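Local coordinates for lysine-sensitive aspartokinase 3 (Escherichia coli, PDB 2J0W), which catalyses the ATP-dependent phosphorylation of L-aspartate to 4-phospho-L-aspartate, the first step toward lysine, under allosteric inhibition by lysine, at residues Leu35-Asn46 and Arg198-Leu208. Residues are numbered along the deposited sequence; the frame is centred on the assembly and turned at random.
Sequences LVVLSASAGITN and RGGSDYTAALL. With ASP (aspartic acid), chain B.
Arg198 and Asn46 meet at about a right angle at the mouth of the aspartate site: NH2 of Arg198 gives a nearly straight hydrogen bond (173°) to OD1 of Asn46, 3.1 Å away, which lies in the guanidinium plane. The neighbouring edge, NE and NH2, serves the bound aspartate: NE of Arg198 reaches its OXT at 2.8 Å and NH2 adds a longer bond to that oxygen. Bends at chi2 (-47°) and chi3 (-60°) curl the arginine chain round so that NE and NH2 face the substrate. CG2 of Thr45 lies over one face of the guanidinium, 3.4 Å from NH2, and OG1 of Thr45 accepts a hydrogen bond from the substrate's amino N at 3.0 Å; Glu119 binds the aspartate too. Deeper in, OG of Ser201 donates to OG of Ser39 at 2.8 Å, joining the loop past strand 33-38 to the first turn of helix 200-211. The backbone N of Ser201 holds OD2 of the substrate at 2.8 Å, and that of Gly199 bonds to OXT. Beyond the serines the contact turns apolar: helix 200-211 packs nearly antiparallel on strand 33-38 of the amino acid kinase domain's central sheet, Val37 set against Ala205 and Leu208, and CD2 of Leu35 against CB of Leu208 at 3.9 Å. A methionine in place of Arg198 would probably leave the substrate's alpha-carboxylate without its charged mate and Asn46 OD1 without this donor. The aspartate is thus gripped at both carboxylates and its amine, and the N-terminal end of helix 200-211 probably helps stabilise the carboxylate to be phosphorylated.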
loop_
_atom_site.group_PDB
_atom_site.type_symbol
_atom_site.label_atom_id
_atom_site.label_comp_id
_atom_site.label_asym_id
_atom_site.label_seq_id
_atom_site.Cartn_x
_atom_site.Cartn_y
_atom_site.Cartn_z
ATOM N N LEU A 35 -11.718 24.852 33.089
ATOM C CA LEU A 35 -10.372 24.314 32.989
ATOM C C LEU A 35 -9.604 24.979 31.857
ATOM O O LEU A 35 -10.076 25.048 30.716
ATOM C CB LEU A 35 -10.419 22.799 32.764
ATOM C CG LEU A 35 -9.088 22.039 32.686
ATOM C CD1 LEU A 35 -8.258 22.216 33.952
ATOM C CD2 LEU A 35 -9.395 20.584 32.483
ATOM N N VAL A 36 -8.419 25.481 32.176
ATOM C CA VAL A 36 -7.601 26.116 31.163
ATOM C C VAL A 36 -6.331 25.290 31.004
ATOM O O VAL A 36 -5.785 24.765 31.980
ATOM C CB VAL A 36 -7.240 27.569 31.555
ATOM C CG1 VAL A 36 -6.433 28.236 30.437
ATOM C CG2 VAL A 36 -8.512 28.349 31.826
ATOM N N VAL A 37 -5.878 25.159 29.767
ATOM C CA VAL A 37 -4.683 24.395 29.489
ATOM C C VAL A 37 -3.710 25.316 28.785
ATOM O O VAL A 37 -4.035 25.894 27.747
ATOM C CB VAL A 37 -5.026 23.179 28.614
ATOM C CG1 VAL A 37 -3.764 22.477 28.150
ATOM C CG2 VAL A 37 -5.892 22.227 29.412
ATOM N N LEU A 38 -2.522 25.474 29.359
ATOM C CA LEU A 38 -1.525 26.359 28.769
ATOM C C LEU A 38 -0.282 25.635 28.317
ATOM O O LEU A 38 0.128 24.655 28.930
ATOM C CB LEU A 38 -1.083 27.418 29.773
ATOM C CG LEU A 38 -2.079 28.400 30.378
ATOM C CD1 LEU A 38 -1.326 29.279 31.370
ATOM C CD2 LEU A 38 -2.730 29.241 29.287
ATOM N N SER A 39 0.296 26.126 27.230
ATOM C CA SER A 39 1.543 25.600 26.704
ATOM C C SER A 39 2.496 26.611 27.320
ATOM O O SER A 39 2.056 27.552 27.973
ATOM C CB SER A 39 1.626 25.740 25.177
ATOM O OG SER A 39 0.714 24.909 24.482
ATOM N N ALA A 40 3.792 26.437 27.114
ATOM C CA ALA A 40 4.748 27.381 27.657
ATOM C C ALA A 40 4.758 28.560 26.696
ATOM O O ALA A 40 4.320 28.443 25.551
ATOM C CB ALA A 40 6.126 26.738 27.738
ATOM N N SER A 41 5.265 29.694 27.152
ATOM C CA SER A 41 5.322 30.875 26.302
ATOM C C SER A 41 6.174 30.653 25.053
ATOM O O SER A 41 7.138 29.894 25.072
ATOM C CB SER A 41 5.855 32.057 27.104
ATOM O OG SER A 41 5.034 32.280 28.238
ATOM N N ALA A 42 5.797 31.318 23.965
ATOM C CA ALA A 42 6.502 31.203 22.695
ATOM C C ALA A 42 8.006 31.181 22.906
ATOM O O ALA A 42 8.525 31.968 23.697
ATOM C CB ALA A 42 6.129 32.362 21.797
ATOM N N GLY A 43 8.693 30.269 22.217
ATOM C CA GLY A 43 10.143 30.166 22.320
ATOM C C GLY A 43 10.720 29.354 23.476
ATOM O O GLY A 43 11.804 28.784 23.352
ATOM N N ILE A 44 10.013 29.300 24.601
ATOM C CA ILE A 44 10.506 28.563 25.755
ATOM C C ILE A 44 10.861 27.110 25.453
ATOM O O ILE A 44 11.991 26.684 25.683
ATOM C CB ILE A 44 9.491 28.610 26.935
ATOM C CG1 ILE A 44 9.448 30.022 27.514
ATOM C CG2 ILE A 44 9.913 27.661 28.051
ATOM C CD1 ILE A 44 10.812 30.511 28.026
ATOM N N THR A 45 9.913 26.349 24.921
ATOM C CA THR A 45 10.174 24.944 24.641
ATOM C C THR A 45 11.384 24.712 23.747
ATOM O O THR A 45 12.172 23.804 24.018
ATOM C CB THR A 45 8.923 24.247 24.053
ATOM O OG1 THR A 45 7.886 24.240 25.046
ATOM C CG2 THR A 45 9.235 22.795 23.668
ATOM N N ASN A 46 11.546 25.515 22.693
ATOM C CA ASN A 46 12.708 25.344 21.811
ATOM C C ASN A 46 13.996 25.648 22.592
ATOM O O ASN A 46 15.003 24.952 22.456
ATOM C CB ASN A 46 12.658 26.271 20.588
ATOM C CG ASN A 46 11.463 26.003 19.677
ATOM O OD1 ASN A 46 10.998 24.868 19.527
ATOM N ND2 ASN A 46 10.977 27.061 19.043
ATOM N N ARG A 198 5.817 17.109 20.727
ATOM C CA ARG A 198 5.570 18.472 20.269
ATOM C C ARG A 198 4.097 18.716 19.932
ATOM O O ARG A 198 3.439 17.856 19.339
ATOM C CB ARG A 198 6.428 18.779 19.042
ATOM C CG ARG A 198 7.927 18.598 19.257
ATOM C CD ARG A 198 8.405 19.249 20.552
ATOM N NE ARG A 198 8.166 20.692 20.590
ATOM C CZ ARG A 198 9.067 21.619 20.267
ATOM N NH1 ARG A 198 10.285 21.258 19.878
ATOM N NH2 ARG A 198 8.748 22.911 20.336
ATOM N N GLY A 199 3.586 19.886 20.316
ATOM C CA GLY A 199 2.203 20.223 20.032
ATOM C C GLY A 199 1.212 19.479 20.900
ATOM O O GLY A 199 -0.002 19.603 20.735
ATOM N N GLY A 200 1.747 18.716 21.840
ATOM C CA GLY A 200 0.936 17.913 22.733
ATOM C C GLY A 200 -0.024 18.657 23.629
ATOM O O GLY A 200 -0.894 18.038 24.261
ATOM N N SER A 201 0.115 19.970 23.718
ATOM C CA SER A 201 -0.818 20.699 24.567
ATOM C C SER A 201 -2.250 20.596 24.034
ATOM O O SER A 201 -3.194 20.732 24.806
ATOM C CB SER A 201 -0.411 22.171 24.700
ATOM O OG SER A 201 0.755 22.301 25.499
ATOM N N ASP A 202 -2.409 20.362 22.723
ATOM C CA ASP A 202 -3.745 20.229 22.128
ATOM C C ASP A 202 -4.321 18.927 22.626
ATOM O O ASP A 202 -5.481 18.838 23.059
ATOM C CB ASP A 202 -3.702 20.142 20.598
ATOM C CG ASP A 202 -3.318 21.443 19.945
ATOM O OD1 ASP A 202 -3.802 22.509 20.407
ATOM O OD2 ASP A 202 -2.544 21.388 18.957
ATOM N N TYR A 203 -3.478 17.911 22.545
ATOM C CA TYR A 203 -3.855 16.581 22.953
ATOM C C TYR A 203 -4.315 16.602 24.408
ATOM O O TYR A 203 -5.363 16.044 24.744
ATOM C CB TYR A 203 -2.664 15.645 22.744
ATOM C CG TYR A 203 -2.996 14.178 22.821
ATOM C CD1 TYR A 203 -4.305 13.725 22.660
ATOM C CD2 TYR A 203 -1.992 13.234 23.035
ATOM C CE1 TYR A 203 -4.602 12.368 22.711
ATOM C CE2 TYR A 203 -2.279 11.878 23.086
ATOM C CZ TYR A 203 -3.582 11.451 22.920
ATOM O OH TYR A 203 -3.860 10.105 22.926
ATOM N N THR A 204 -3.555 17.271 25.268
ATOM C CA THR A 204 -3.911 17.337 26.677
ATOM C C THR A 204 -5.304 17.923 26.871
ATOM O O THR A 204 -6.071 17.476 27.720
ATOM C CB THR A 204 -2.916 18.208 27.471
ATOM O OG1 THR A 204 -1.605 17.646 27.373
ATOM C CG2 THR A 204 -3.324 18.279 28.935
ATOM N N ALA A 205 -5.625 18.936 26.083
ATOM C CA ALA A 205 -6.915 19.588 26.216
ATOM C C ALA A 205 -8.048 18.641 25.885
ATOM O O ALA A 205 -9.041 18.596 26.597
ATOM C CB ALA A 205 -6.974 20.814 25.331
ATOM N N ALA A 206 -7.905 17.886 24.805
ATOM C CA ALA A 206 -8.932 16.926 24.424
ATOM C C ALA A 206 -9.031 15.811 25.466
ATOM O O ALA A 206 -10.128 15.383 25.821
ATOM C CB ALA A 206 -8.611 16.334 23.063
ATOM N N LEU A 207 -7.880 15.358 25.965
ATOM C CA LEU A 207 -7.817 14.270 26.947
ATOM C C LEU A 207 -8.576 14.522 28.243
ATOM O O LEU A 207 -9.365 13.681 28.688
ATOM C CB LEU A 207 -6.353 13.940 27.276
ATOM C CG LEU A 207 -5.513 13.399 26.110
ATOM C CD1 LEU A 207 -4.033 13.517 26.441
ATOM C CD2 LEU A 207 -5.902 11.956 25.806
ATOM N N LEU A 208 -8.319 15.675 28.852
ATOM C CA LEU A 208 -8.964 16.047 30.109
ATOM C C LEU A 208 -10.445 16.368 29.888
ATOM O O LEU A 208 -11.271 16.233 30.801
ATOM C CB LEU A 208 -8.240 17.252 30.718
ATOM C CG LEU A 208 -6.744 17.046 30.985
ATOM C CD1 LEU A 208 -6.002 18.363 30.862
ATOM C CD2 LEU A 208 -6.560 16.452 32.355
HETATM N N ASP B . 5.030 23.362 24.644
HETATM C CA ASP B . 5.113 22.229 23.725
HETATM C C ASP B . 5.799 22.746 22.443
HETATM O O ASP B . 6.300 23.897 22.461
HETATM C CB ASP B . 3.685 21.651 23.480
HETATM C CG ASP B . 2.689 22.541 22.705
HETATM O OD1 ASP B . 3.084 23.681 22.304
HETATM O OD2 ASP B . 1.499 22.107 22.493
HETATM O OXT ASP B . 5.796 21.997 21.406
#